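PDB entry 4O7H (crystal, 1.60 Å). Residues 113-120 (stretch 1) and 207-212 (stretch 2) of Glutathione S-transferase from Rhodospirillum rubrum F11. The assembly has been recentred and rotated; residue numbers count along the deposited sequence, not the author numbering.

Stretch 1 113-120: EKLLKRVI
Stretch 2, residues 207-212: TISPIR

An irregular segment can dock on a helix without a single hydrogen bond between them, provided its apolar side chains find the helix surface. Here residues 113-119 form the last turns of a helix that begins earlier in the chain, widened into a pi-type turn at 113-116, and Ile120 leaves helical angles at phi/psi -105/-175. Against it lies a strandless, helixless segment, with Leu115 CA 7.0 Å from Ile211 CA and Val119 CA 6.4 Å from Pro210 CA, so stretch 2 passes largely crosswise over the helix, with Pro210 near Val119 and Ile211 near Leu115. Together they bury 334 Å².

Thr207, extended at -125/161, stays out of reach. Ile208 (-119/106; chi1 m, chi2 126°) points toward the helix, and its CG2 lies 3.9 Å from Val119 CG2. Ser209 (-63/140; chi1 t) contributes backbone instead: its O sits 3.4 Å from Val119 CG2, a van der Waals contact. A cis peptide bond then leads into Pro210 (-104/26, C-gamma endo), whose CD lies 4.1 Å from Val119 CA. The turn is closed by a hydrogen bond from Ile211 N to Ile208 O, 2.9 Å.

Ile211 (-93/126; chi1 m, chi2 106°) is the centrepiece, buried and directed toward the helix. Its CD1 approaches Val119 CG2 (chi1 t) at 3.6 Å and Leu115 O at 3.4 Å; within the helix, Leu115 O accepts hydrogen bonds from Val119 N, 3.1 Å, and, weakly, from Arg118 N, 3.2 Å. Leu115 (m, t) brings CD2 to 3.9 Å from Ile211 CG2. Arg118 (m, t, p, chi4 -173°) lays one guanidinium face over Ile211, CZ to CG1 3.8 Å, covering aliphatic surface with a flat cation. Its NH2 comes within 3.3 Å of Pro210 O, but the angle is too poor for a hydrogen bond. Arg212 (-89/126; chi1 m), modelled only to CG, turns away.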

# COMPACT_ATOMS: atom_id res chain seq x y z
N GLU A 113 1.85 19.13 -6.64
CA GLU A 113 2.29 20.52 -6.77
C GLU A 113 2.37 20.98 -8.21
O GLU A 113 2.01 22.13 -8.53
CB GLU A 113 3.62 20.74 -6.06
CG GLU A 113 3.60 20.44 -4.56
CD GLU A 113 2.53 21.22 -3.82
OE1 GLU A 113 2.28 22.41 -4.17
OE2 GLU A 113 1.91 20.66 -2.89
N LYS A 114 2.81 20.10 -9.10
CA LYS A 114 3.02 20.51 -10.49
C LYS A 114 1.95 20.11 -11.48
O LYS A 114 1.84 20.71 -12.56
CB LYS A 114 4.37 19.99 -10.97
CG LYS A 114 5.47 20.63 -10.16
CD LYS A 114 6.82 20.31 -10.70
CE LYS A 114 7.06 21.00 -12.01
NZ LYS A 114 8.49 20.84 -12.37
N LEU A 115 1.16 19.09 -11.15
CA LEU A 115 0.18 18.62 -12.06
C LEU A 115 -1.22 18.87 -11.55
O LEU A 115 -2.02 19.54 -12.23
CB LEU A 115 0.41 17.14 -12.37
CG LEU A 115 1.78 16.85 -12.96
CD1 LEU A 115 1.91 15.37 -13.29
CD2 LEU A 115 2.02 17.70 -14.21
N LEU A 116 -1.56 18.33 -10.38
CA LEU A 116 -2.92 18.44 -9.89
C LEU A 116 -3.28 19.91 -9.66
O LEU A 116 -4.36 20.32 -10.03
CB LEU A 116 -3.14 17.64 -8.59
CG LEU A 116 -4.60 17.76 -8.10
CD1 LEU A 116 -5.60 17.21 -9.11
CD2 LEU A 116 -4.79 17.12 -6.74
N LYS A 117 -2.36 20.69 -9.11
CA LYS A 117 -2.72 22.07 -8.78
C LYS A 117 -3.06 22.86 -10.00
O LYS A 117 -3.91 23.76 -9.93
CB LYS A 117 -1.63 22.76 -7.99
CG LYS A 117 -1.72 22.43 -6.52
CD LYS A 117 -1.09 23.50 -5.65
CE LYS A 117 -0.38 22.84 -4.48
NZ LYS A 117 0.04 23.77 -3.40
N ARG A 118 -2.42 22.54 -11.11
CA ARG A 118 -2.72 23.24 -12.35
C ARG A 118 -4.04 22.76 -12.94
O ARG A 118 -4.78 23.53 -13.55
CB ARG A 118 -1.58 23.07 -13.34
CG ARG A 118 -0.30 23.77 -12.89
CD ARG A 118 0.75 23.67 -13.98
NE ARG A 118 0.23 24.07 -15.29
CZ ARG A 118 0.91 23.94 -16.42
NH1 ARG A 118 2.14 23.45 -16.40
NH2 ARG A 118 0.38 24.32 -17.58
N VAL A 119 -4.35 21.48 -12.75
CA VAL A 119 -5.62 20.97 -13.21
C VAL A 119 -6.82 21.60 -12.48
O VAL A 119 -7.83 21.89 -13.11
CB VAL A 119 -5.70 19.43 -13.11
CG1 VAL A 119 -7.10 18.97 -13.42
CG2 VAL A 119 -4.72 18.80 -14.06
N ILE A 120 -6.71 21.81 -11.17
CA ILE A 120 -7.81 22.42 -10.37
C ILE A 120 -7.48 23.89 -10.02
O ILE A 120 -6.46 24.43 -10.46
CB ILE A 120 -8.09 21.63 -9.07
CG1 ILE A 120 -7.03 21.93 -8.01
CG2 ILE A 120 -8.15 20.13 -9.33
CD1 ILE A 120 -6.97 20.93 -6.87
N THR A 207 -2.93 13.15 -22.89
CA THR A 207 -2.52 14.32 -22.14
C THR A 207 -3.52 14.60 -21.03
O THR A 207 -4.64 14.12 -21.03
CB THR A 207 -2.46 15.56 -23.04
OG1 THR A 207 -3.73 15.72 -23.68
CG2 THR A 207 -1.35 15.42 -24.11
N ILE A 208 -3.06 15.39 -20.07
CA ILE A 208 -3.87 15.82 -18.99
C ILE A 208 -3.90 17.36 -19.09
O ILE A 208 -2.92 18.03 -18.79
CB ILE A 208 -3.27 15.35 -17.66
CG1 ILE A 208 -3.22 13.82 -17.64
CG2 ILE A 208 -4.09 15.88 -16.50
CD1 ILE A 208 -1.85 13.27 -17.34
N SER A 209 -5.03 17.88 -19.53
CA SER A 209 -5.21 19.32 -19.67
C SER A 209 -5.09 20.00 -18.30
O SER A 209 -5.60 19.49 -17.30
CB SER A 209 -6.57 19.59 -20.30
OG SER A 209 -6.81 20.99 -20.35
N PRO A 210 -4.44 21.17 -18.24
CA PRO A 210 -3.85 21.96 -19.31
C PRO A 210 -2.32 21.83 -19.36
O PRO A 210 -1.62 22.77 -19.76
CB PRO A 210 -4.19 23.38 -18.85
CG PRO A 210 -3.97 23.32 -17.38
CD PRO A 210 -4.46 21.93 -16.98
N ILE A 211 -1.79 20.71 -18.88
CA ILE A 211 -0.34 20.60 -18.80
C ILE A 211 0.23 19.95 -20.07
O ILE A 211 -0.23 18.90 -20.51
CB ILE A 211 0.11 19.81 -17.56
CG1 ILE A 211 -0.44 20.44 -16.27
CG2 ILE A 211 1.62 19.77 -17.49
CD1 ILE A 211 -1.57 19.66 -15.64
N ARG A 212 1.18 20.62 -20.69
CA ARG A 212 1.82 20.09 -21.90
C ARG A 212 2.98 19.25 -21.39
O ARG A 212 3.73 19.75 -20.58
CB ARG A 212 2.33 21.25 -22.76
CG ARG A 212 1.21 22.12 -23.34